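Local coordinates for protein esterase D (Lactobacillus rhamnosus, PDB 3DKR) that probably hydrolyses carboxylic esters, using a catalytic triad carried on an alpha/beta-hydrolase fold, at residues Val25-Ala30 and Phe96-Ser101; Pro186-Gln191 and Arg215-Trp220. One frame throughout, in Å; residues are numbered along the deposited sequence.

Interaction 1: Val25-Ala30 and Phe96-Ser101. With ACT (acetate ion), chain B.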
ATOM      1  N   VAL A  25       3.460   0.622  13.453  1.00 14.10           N
ATOM      2  CA  VAL A  25       3.122   0.088  12.136  1.00 14.11           C
ATOM      3  C   VAL A  25       3.066   1.220  11.123  1.00 14.77           C
ATOM      4  O   VAL A  25       2.398   2.224  11.360  1.00 14.56           O
ATOM      5  CB  VAL A  25       1.743  -0.608  12.155  1.00 13.94           C
ATOM      6  CG1 VAL A  25       1.470  -1.268  10.808  1.00 15.10           C
ATOM      7  CG2 VAL A  25       1.700  -1.646  13.260  1.00 14.91           C
ATOM      8  N   VAL A  26       3.759   1.043  10.003  1.00 14.08           N
ATOM      9  CA  VAL A  26       3.684   1.964   8.878  1.00 14.16           C
ATOM     10  C   VAL A  26       2.687   1.398   7.869  1.00 14.23           C
ATOM     11  O   VAL A  26       2.783   0.230   7.479  1.00 14.44           O
ATOM     12  CB  VAL A  26       5.054   2.156   8.198  1.00 14.54           C
ATOM     13  CG1 VAL A  26       4.919   3.002   6.946  1.00 15.16           C
ATOM     14  CG2 VAL A  26       6.075   2.767   9.182  1.00 14.63           C
ATOM     15  N   LEU A  27       1.721   2.232   7.456  1.00 13.99           N
ATOM     16  CA  LEU A  27       0.694   1.828   6.481  1.00 13.63           C
ATOM     17  C   LEU A  27       0.813   2.710   5.244  1.00 14.24           C
ATOM     18  O   LEU A  27       0.725   3.932   5.354  1.00 14.25           O
ATOM     19  CB  LEU A  27      -0.719   1.959   7.060  1.00 13.55           C
ATOM     20  CG  LEU A  27      -1.011   1.098   8.288  1.00 13.26           C
ATOM     21  CD1 LEU A  27      -2.411   1.372   8.858  1.00 14.95           C
ATOM     22  CD2 LEU A  27      -0.865  -0.400   8.022  1.00 14.02           C
ATOM     23  N   LEU A  28       1.053   2.072   4.094  1.00 14.38           N
ATOM     24  CA  LEU A  28       1.356   2.764   2.832  1.00 14.06           C
ATOM     25  C   LEU A  28       0.187   2.618   1.852  1.00 13.86           C
ATOM     26  O   LEU A  28      -0.231   1.510   1.518  1.00 13.67           O
ATOM     27  CB  LEU A  28       2.653   2.227   2.229  1.00 14.30           C
ATOM     28  CG  LEU A  28       3.855   2.355   3.163  1.00 13.84           C
ATOM     29  CD1 LEU A  28       5.099   1.723   2.539  1.00 15.18           C
ATOM     30  CD2 LEU A  28       4.150   3.832   3.521  1.00 15.41           C
ATOM     31  N   HIS A  29      -0.352   3.752   1.410  1.00 13.87           N
ATOM     32  CA  HIS A  29      -1.658   3.758   0.753  1.00 13.81           C
ATOM     33  C   HIS A  29      -1.653   3.364  -0.735  1.00 14.40           C
ATOM     34  O   HIS A  29      -0.621   2.968  -1.281  1.00 13.57           O
ATOM     35  CB  HIS A  29      -2.392   5.088   1.024  1.00 14.59           C
ATOM     36  CG  HIS A  29      -1.801   6.307   0.375  1.00 15.03           C
ATOM     37  ND1 HIS A  29      -1.944   6.585  -0.976  1.00 15.75           N
ATOM     38  CD2 HIS A  29      -1.179   7.383   0.916  1.00 15.05           C
ATOM     39  CE1 HIS A  29      -1.399   7.762  -1.235  1.00 16.92           C
ATOM     40  NE2 HIS A  29      -0.924   8.267  -0.106  1.00 16.04           N
ATOM     41  N   ALA A  30      -2.831   3.470  -1.355  1.00 14.92           N
ATOM     42  CA  ALA A  30      -3.043   3.061  -2.751  1.00 15.24           C
ATOM     43  C   ALA A  30      -2.747   4.157  -3.761  1.00 15.67           C
ATOM     44  O   ALA A  30      -2.785   5.344  -3.442  1.00 15.96           O
ATOM     45  CB  ALA A  30      -4.477   2.607  -2.926  1.00 15.85           C
ATOM     46  N   PHE A  96       6.430  -2.836  11.952  1.00 14.99           N
ATOM     47  CA  PHE A  96       5.870  -3.581  10.833  1.00 14.98           C
ATOM     48  C   PHE A  96       5.504  -2.578   9.735  1.00 14.65           C
ATOM     49  O   PHE A  96       5.160  -1.446  10.034  1.00 14.51           O
ATOM     50  CB  PHE A  96       4.614  -4.316  11.265  1.00 15.52           C
ATOM     51  CG  PHE A  96       4.853  -5.394  12.291  1.00 16.44           C
ATOM     52  CD1 PHE A  96       4.862  -6.728  11.914  1.00 17.39           C
ATOM     53  CD2 PHE A  96       5.090  -5.078  13.618  1.00 16.06           C
ATOM     54  CE1 PHE A  96       5.091  -7.730  12.861  1.00 17.83           C
ATOM     55  CE2 PHE A  96       5.325  -6.086  14.565  1.00 16.49           C
ATOM     56  CZ  PHE A  96       5.323  -7.401  14.170  1.00 16.99           C
ATOM     57  N   VAL A  97       5.578  -3.002   8.483  1.00 14.62           N
ATOM     58  CA  VAL A  97       5.246  -2.133   7.346  1.00 14.87           C
ATOM     59  C   VAL A  97       4.359  -2.884   6.373  1.00 15.11           C
ATOM     60  O   VAL A  97       4.728  -3.968   5.913  1.00 14.74           O
ATOM     61  CB  VAL A  97       6.520  -1.694   6.627  1.00 15.35           C
ATOM     62  CG1 VAL A  97       6.193  -0.698   5.510  1.00 16.19           C
ATOM     63  CG2 VAL A  97       7.526  -1.135   7.664  1.00 17.94           C
ATOM     64  N   PHE A  98       3.205  -2.289   6.048  1.00 13.92           N
ATOM     65  CA  PHE A  98       2.234  -2.890   5.123  1.00 13.94           C
ATOM     66  C   PHE A  98       1.757  -1.843   4.136  1.00 13.66           C
ATOM     67  O   PHE A  98       1.781  -0.659   4.432  1.00 14.24           O
ATOM     68  CB  PHE A  98       0.988  -3.401   5.859  1.00 14.20           C
ATOM     69  CG  PHE A  98       1.275  -4.344   6.994  1.00 14.57           C
ATOM     70  CD1 PHE A  98       1.465  -5.703   6.755  1.00 14.92           C
ATOM     71  CD2 PHE A  98       1.268  -3.891   8.304  1.00 14.33           C
ATOM     72  CE1 PHE A  98       1.701  -6.578   7.798  1.00 15.52           C
ATOM     73  CE2 PHE A  98       1.531  -4.757   9.349  1.00 15.37           C
ATOM     74  CZ  PHE A  98       1.720  -6.101   9.091  1.00 15.08           C
ATOM     75  N   GLY A  99       1.256  -2.300   2.997  1.00 14.22           N
ATOM     76  CA  GLY A  99       0.652  -1.392   2.030  1.00 14.01           C
ATOM     77  C   GLY A  99      -0.349  -2.052   1.122  1.00 14.31           C
ATOM     78  O   GLY A  99      -0.471  -3.279   1.103  1.00 15.06           O
ATOM     79  N   LEU A 100      -1.091  -1.217   0.386  1.00 13.75           N
ATOM     80  CA  LEU A 100      -2.013  -1.685  -0.662  1.00 14.23           C
ATOM     81  C   LEU A 100      -1.199  -2.008  -1.927  1.00 14.46           C
ATOM     82  O   LEU A 100      -0.039  -2.409  -1.795  1.00 14.01           O
ATOM     83  CB  LEU A 100      -3.152  -0.678  -0.883  1.00 14.59           C
ATOM     84  CG  LEU A 100      -4.240  -0.847   0.186  1.00 15.18           C
ATOM     85  CD1 LEU A 100      -5.045   0.448   0.399  1.00 15.90           C
ATOM     86  CD2 LEU A 100      -5.164  -2.009  -0.171  1.00 17.05           C
ATOM     87  N   SER A 101      -1.759  -1.950  -3.139  1.00 14.50           N
ATOM     88  CA  SER A 101      -0.939  -2.410  -4.288  1.00 14.75           C
ATOM     89  C   SER A 101       0.316  -1.543  -4.452  1.00 14.83           C
ATOM     90  O   SER A 101       1.440  -2.057  -4.479  1.00 15.32           O
ATOM     91  CB  SER A 101      -1.726  -2.494  -5.602  1.00 14.97           C
ATOM     92  OG  SER A 101      -2.718  -3.506  -5.580  1.00 15.71           O
TER
HETATM   93  C   ACT B 245      -3.577   0.394  -5.153  1.00 16.17           C
HETATM   94  O   ACT B 245      -2.438   0.947  -5.094  1.00 15.32           O
HETATM   95  OXT ACT B 245      -3.906  -0.433  -4.255  1.00 16.25           O
HETATM   96  CH3 ACT B 245      -4.544   0.711  -6.261  1.00 16.79           C
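Val25 CG1 meets the ring of Phe98 at its edge, in the ring plane, 3.6 Å from CD2. CG1 lies anti to the backbone N (chi1 -175°), which carries it along the sheet to the residue after next on the partner strand. Leu27 adds its CD2 methyl obliquely to the same ring, 4.1 Å from Phe98 CD2. On the other face Val26 and Val97 stand side by side, and Leu28 CD1 reaches back to Val97 CG1 at 4.0 Å. Between the two faces the backbones exchange four hydrogen bonds: Val26 N to Phe96 O, Phe98 N to Val26 O, Leu28 N to Phe98 O and, just past the strand end, Leu100 N to Leu28 O. Beyond Gly99 the chain turns into the predicted nucleophile Ser101, the strand-turn-helix nucleophile elbow of alpha/beta hydrolases. An acetate, probably from the crystallisation liquor, sits there: OXT accepts the Ser101 N-H at 2.9 Å, and His226 NE2, Tyr31 N and Leu102 N also bond to the ion; the last two N-H groups are placed as in the oxyanion hole of the family. His29 ND1 donates to Ala30 O (2.9 Å) from within its ring plane, while NE2 bonds to Phe57 N. Helices 39-47 and 234-246 pack on the Val25, Leu27 and Phe98 face, helix 74-89 covers Val26, Leu28 and Val97, and strands 51-54 and 119-122 flank the pair.

Interaction 2: Pro186-Gln191 and Arg215-Trp220; sequences PTFIGQ and RVDFHW
Strands 187-191 and 216-220 run parallel, their axes 11° apart and 4.7 Å at closest approach, joined by five alternating backbone hydrogen bonds. They begin with Thr187 N to Arg215 O and end with a longer, more bent bond from Gln191 N to His219 O (3.1 Å). Phe188 CE1 comes within 3.4 Å of His219 CD2; the ring planes are 21° apart but slid so far that they barely overlap. Asp217 OD2 approaches Phe188 CD1 at 3.7 Å, carboxylate and ring planes nearly perpendicular, while within its own strand Asp217 OD1 takes a weak bond from His219 NE2 (2.8 Å). On the other face Ile189 splits its branches: CD1 touches Val216 CG1 at 3.7 Å, CG2 the ring of Phe218. Gln191 CG, anti to the backbone N (chi1 176°), lies alongside the indole, 3.4 Å from Trp220 CZ3; its amide bonds to Ser125 and to Asp195, a predicted triad member. Pro186 CB packs over one face of the Arg215 guanidinium, whose NH1 forms a salt bridge with Glu248. An alanine in place of Arg215 would probably leave Glu248 without this partner and the Pro186 ring without its flat cover. The strands close a beta-alpha-beta crossover: helix 202-209 packs on the Ile189 and Phe218 face, helix 234-246 on the Phe188 and His219 face, and strand 119-122 adjoins 187-191, leaving 216-220 at the sheet edge.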
ATOM      1  N   PRO A 186       9.219 -12.538   8.329  1.00 17.13           N
ATOM      2  CA  PRO A 186       7.851 -12.969   8.127  1.00 17.09           C
ATOM      3  C   PRO A 186       7.110 -11.975   7.220  1.00 16.92           C
ATOM      4  O   PRO A 186       7.248 -10.757   7.402  1.00 17.60           O
ATOM      5  CB  PRO A 186       7.263 -12.947   9.545  1.00 18.00           C
ATOM      6  CG  PRO A 186       8.443 -13.124  10.432  1.00 17.16           C
ATOM      7  CD  PRO A 186       9.573 -12.469   9.762  1.00 17.35           C
ATOM      8  N   THR A 187       6.364 -12.503   6.257  1.00 16.96           N
ATOM      9  CA  THR A 187       5.624 -11.673   5.293  1.00 16.37           C
ATOM     10  C   THR A 187       4.147 -12.035   5.269  1.00 16.64           C
ATOM     11  O   THR A 187       3.775 -13.207   5.191  1.00 18.04           O
ATOM     12  CB  THR A 187       6.214 -11.825   3.896  1.00 16.52           C
ATOM     13  OG1 THR A 187       7.608 -11.515   3.935  1.00 17.46           O
ATOM     14  CG2 THR A 187       5.506 -10.912   2.888  1.00 17.39           C
ATOM     15  N   PHE A 188       3.317 -10.996   5.313  1.00 15.58           N
ATOM     16  CA  PHE A 188       1.868 -11.100   5.250  1.00 15.45           C
ATOM     17  C   PHE A 188       1.413 -10.797   3.834  1.00 15.47           C
ATOM     18  O   PHE A 188       1.865  -9.831   3.223  1.00 15.92           O
ATOM     19  CB  PHE A 188       1.229 -10.088   6.212  1.00 15.82           C
ATOM     20  CG  PHE A 188      -0.264 -10.156   6.262  1.00 15.87           C
ATOM     21  CD1 PHE A 188      -0.906 -10.977   7.184  1.00 15.70           C
ATOM     22  CD2 PHE A 188      -1.043  -9.444   5.362  1.00 16.19           C
ATOM     23  CE1 PHE A 188      -2.298 -11.062   7.225  1.00 16.97           C
ATOM     24  CE2 PHE A 188      -2.427  -9.519   5.408  1.00 17.49           C
ATOM     25  CZ  PHE A 188      -3.056 -10.345   6.332  1.00 17.58           C
ATOM     26  N   ILE A 189       0.505 -11.622   3.323  1.00 15.51           N
ATOM     27  CA  ILE A 189      -0.102 -11.380   2.006  1.00 15.75           C
ATOM     28  C   ILE A 189      -1.610 -11.486   2.094  1.00 16.43           C
ATOM     29  O   ILE A 189      -2.142 -12.547   2.437  1.00 16.49           O
ATOM     30  CB  ILE A 189       0.393 -12.365   0.932  1.00 15.83           C
ATOM     31  CG1 ILE A 189       1.912 -12.282   0.793  1.00 15.51           C
ATOM     32  CG2 ILE A 189      -0.318 -12.065  -0.404  1.00 15.70           C
ATOM     33  CD1 ILE A 189       2.548 -13.310  -0.178  1.00 17.78           C
ATOM     34  N   GLY A 190      -2.301 -10.380   1.825  1.00 16.07           N
ATOM     35  CA  GLY A 190      -3.742 -10.374   1.711  1.00 15.82           C
ATOM     36  C   GLY A 190      -4.156  -9.938   0.321  1.00 15.73           C
ATOM     37  O   GLY A 190      -3.549  -9.035  -0.257  1.00 15.39           O
ATOM     38  N   GLN A 191      -5.186 -10.578  -0.225  1.00 15.51           N
ATOM     39  CA  GLN A 191      -5.624 -10.301  -1.588  1.00 15.90           C
ATOM     40  C   GLN A 191      -7.136 -10.468  -1.720  1.00 16.13           C
ATOM     41  O   GLN A 191      -7.681 -11.503  -1.339  1.00 16.34           O
ATOM     42  CB  GLN A 191      -4.923 -11.254  -2.546  1.00 15.72           C
ATOM     43  CG  GLN A 191      -5.352 -11.135  -3.992  1.00 16.80           C
ATOM     44  CD  GLN A 191      -5.156  -9.757  -4.546  1.00 14.96           C
ATOM     45  OE1 GLN A 191      -4.027  -9.258  -4.590  1.00 15.66           O
ATOM     46  NE2 GLN A 191      -6.242  -9.145  -5.024  1.00 16.49           N
ATOM     47  N   ARG A 215       8.485 -16.937   7.279  1.00 22.20           N
ATOM     48  CA  ARG A 215       7.168 -17.495   7.030  1.00 22.96           C
ATOM     49  C   ARG A 215       6.406 -16.571   6.090  1.00 21.82           C
ATOM     50  O   ARG A 215       6.756 -15.392   5.952  1.00 21.60           O
ATOM     51  CB  ARG A 215       6.372 -17.693   8.323  1.00 23.19           C
ATOM     52  CG  ARG A 215       5.890 -16.422   9.031  1.00 25.43           C
ATOM     53  CD  ARG A 215       4.800 -16.721  10.109  1.00 26.83           C
ATOM     54  NE  ARG A 215       4.293 -15.497  10.766  1.00 29.06           N
ATOM     55  CZ  ARG A 215       4.980 -14.784  11.658  1.00 29.69           C
ATOM     56  NH1 ARG A 215       6.203 -15.151  12.017  1.00 32.10           N
ATOM     57  NH2 ARG A 215       4.448 -13.687  12.194  1.00 29.36           N
ATOM     58  N   VAL A 216       5.397 -17.129   5.426  1.00 21.34           N
ATOM     59  CA  VAL A 216       4.475 -16.349   4.608  1.00 20.60           C
ATOM     60  C   VAL A 216       3.039 -16.612   5.052  1.00 20.76           C
ATOM     61  O   VAL A 216       2.525 -17.728   4.920  1.00 22.22           O
ATOM     62  CB  VAL A 216       4.636 -16.657   3.105  1.00 20.61           C
ATOM     63  CG1 VAL A 216       3.674 -15.804   2.298  1.00 20.83           C
ATOM     64  CG2 VAL A 216       6.073 -16.403   2.679  1.00 20.98           C
ATOM     65  N   ASP A 217       2.387 -15.583   5.583  1.00 19.39           N
ATOM     66  CA  ASP A 217       1.030 -15.706   6.106  1.00 19.26           C
ATOM     67  C   ASP A 217       0.050 -15.199   5.050  1.00 19.05           C
ATOM     68  O   ASP A 217      -0.082 -13.992   4.849  1.00 19.60           O
ATOM     69  CB  ASP A 217       0.910 -14.892   7.398  1.00 19.81           C
ATOM     70  CG  ASP A 217      -0.429 -15.068   8.093  1.00 21.47           C
ATOM     71  OD1 ASP A 217      -1.166 -16.041   7.823  1.00 24.33           O
ATOM     72  OD2 ASP A 217      -0.736 -14.218   8.958  1.00 25.14           O
ATOM     73  N   PHE A 218      -0.634 -16.128   4.380  1.00 18.99           N
ATOM     74  CA  PHE A 218      -1.401 -15.832   3.166  1.00 18.20           C
ATOM     75  C   PHE A 218      -2.909 -15.860   3.408  1.00 18.70           C
ATOM     76  O   PHE A 218      -3.451 -16.851   3.929  1.00 19.46           O
ATOM     77  CB  PHE A 218      -1.026 -16.847   2.080  1.00 18.76           C
ATOM     78  CG  PHE A 218      -1.626 -16.559   0.709  1.00 18.08           C
ATOM     79  CD1 PHE A 218      -0.865 -15.919  -0.258  1.00 19.91           C
ATOM     80  CD2 PHE A 218      -2.910 -16.959   0.377  1.00 18.94           C
ATOM     81  CE1 PHE A 218      -1.383 -15.667  -1.509  1.00 20.69           C
ATOM     82  CE2 PHE A 218      -3.447 -16.697  -0.883  1.00 19.68           C
ATOM     83  CZ  PHE A 218      -2.675 -16.048  -1.830  1.00 20.09           C
ATOM     84  N   HIS A 219      -3.594 -14.799   2.988  1.00 18.43           N
ATOM     85  CA  HIS A 219      -5.035 -14.665   3.195  1.00 18.29           C
ATOM     86  C   HIS A 219      -5.754 -14.182   1.952  1.00 18.54           C
ATOM     87  O   HIS A 219      -5.343 -13.195   1.343  1.00 18.09           O
ATOM     88  CB  HIS A 219      -5.305 -13.712   4.344  1.00 19.28           C
ATOM     89  CG  HIS A 219      -4.786 -14.218   5.641  1.00 19.34           C
ATOM     90  ND1 HIS A 219      -5.526 -15.051   6.453  1.00 22.72           N
ATOM     91  CD2 HIS A 219      -3.589 -14.055   6.250  1.00 23.29           C
ATOM     92  CE1 HIS A 219      -4.807 -15.367   7.515  1.00 23.38           C
ATOM     93  NE2 HIS A 219      -3.631 -14.774   7.419  1.00 23.48           N
ATOM     94  N   TRP A 220      -6.809 -14.915   1.581  1.00 18.35           N
ATOM     95  CA  TRP A 220      -7.667 -14.605   0.434  1.00 18.12           C
ATOM     96  C   TRP A 220      -9.006 -14.116   0.963  1.00 18.50           C
ATOM     97  O   TRP A 220      -9.588 -14.776   1.837  1.00 19.97           O
ATOM     98  CB  TRP A 220      -7.873 -15.868  -0.414  1.00 18.02           C
ATOM     99  CG  TRP A 220      -8.383 -15.593  -1.796  1.00 18.06           C
ATOM    100  CD1 TRP A 220      -9.667 -15.694  -2.243  1.00 18.10           C
ATOM    101  CD2 TRP A 220      -7.598 -15.181  -2.913  1.00 18.30           C
ATOM    102  NE1 TRP A 220      -9.734 -15.341  -3.581  1.00 17.70           N
ATOM    103  CE2 TRP A 220      -8.474 -15.017  -4.012  1.00 17.58           C
ATOM    104  CE3 TRP A 220      -6.248 -14.899  -3.084  1.00 17.98           C
ATOM    105  CZ2 TRP A 220      -8.018 -14.619  -5.275  1.00 17.16           C
ATOM    106  CZ3 TRP A 220      -5.800 -14.512  -4.325  1.00 18.25           C
ATOM    107  CH2 TRP A 220      -6.674 -14.373  -5.404  1.00 18.40           C
TER

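In the fold
Both interactions pair parallel strands of one sheet, with strand 119-122 lying between the two pairs. Interaction 1 is central and wholly buried, its side chains almost all aliphatic or aromatic; interaction 2, about 14 Å away between centres, is partly exposed, and its outer strand mixes charged, imidazole and indole groups among the apolar ones. They touch directly where Phe98 CE1 packs on Phe188 CB at 3.9 Å, and helix 234-246 spans both. Each also leads toward the predicted active site, where Ser125 joins them: its backbone O accepts from Ser101 OG, and its own OG bonds to Gln191 OE1.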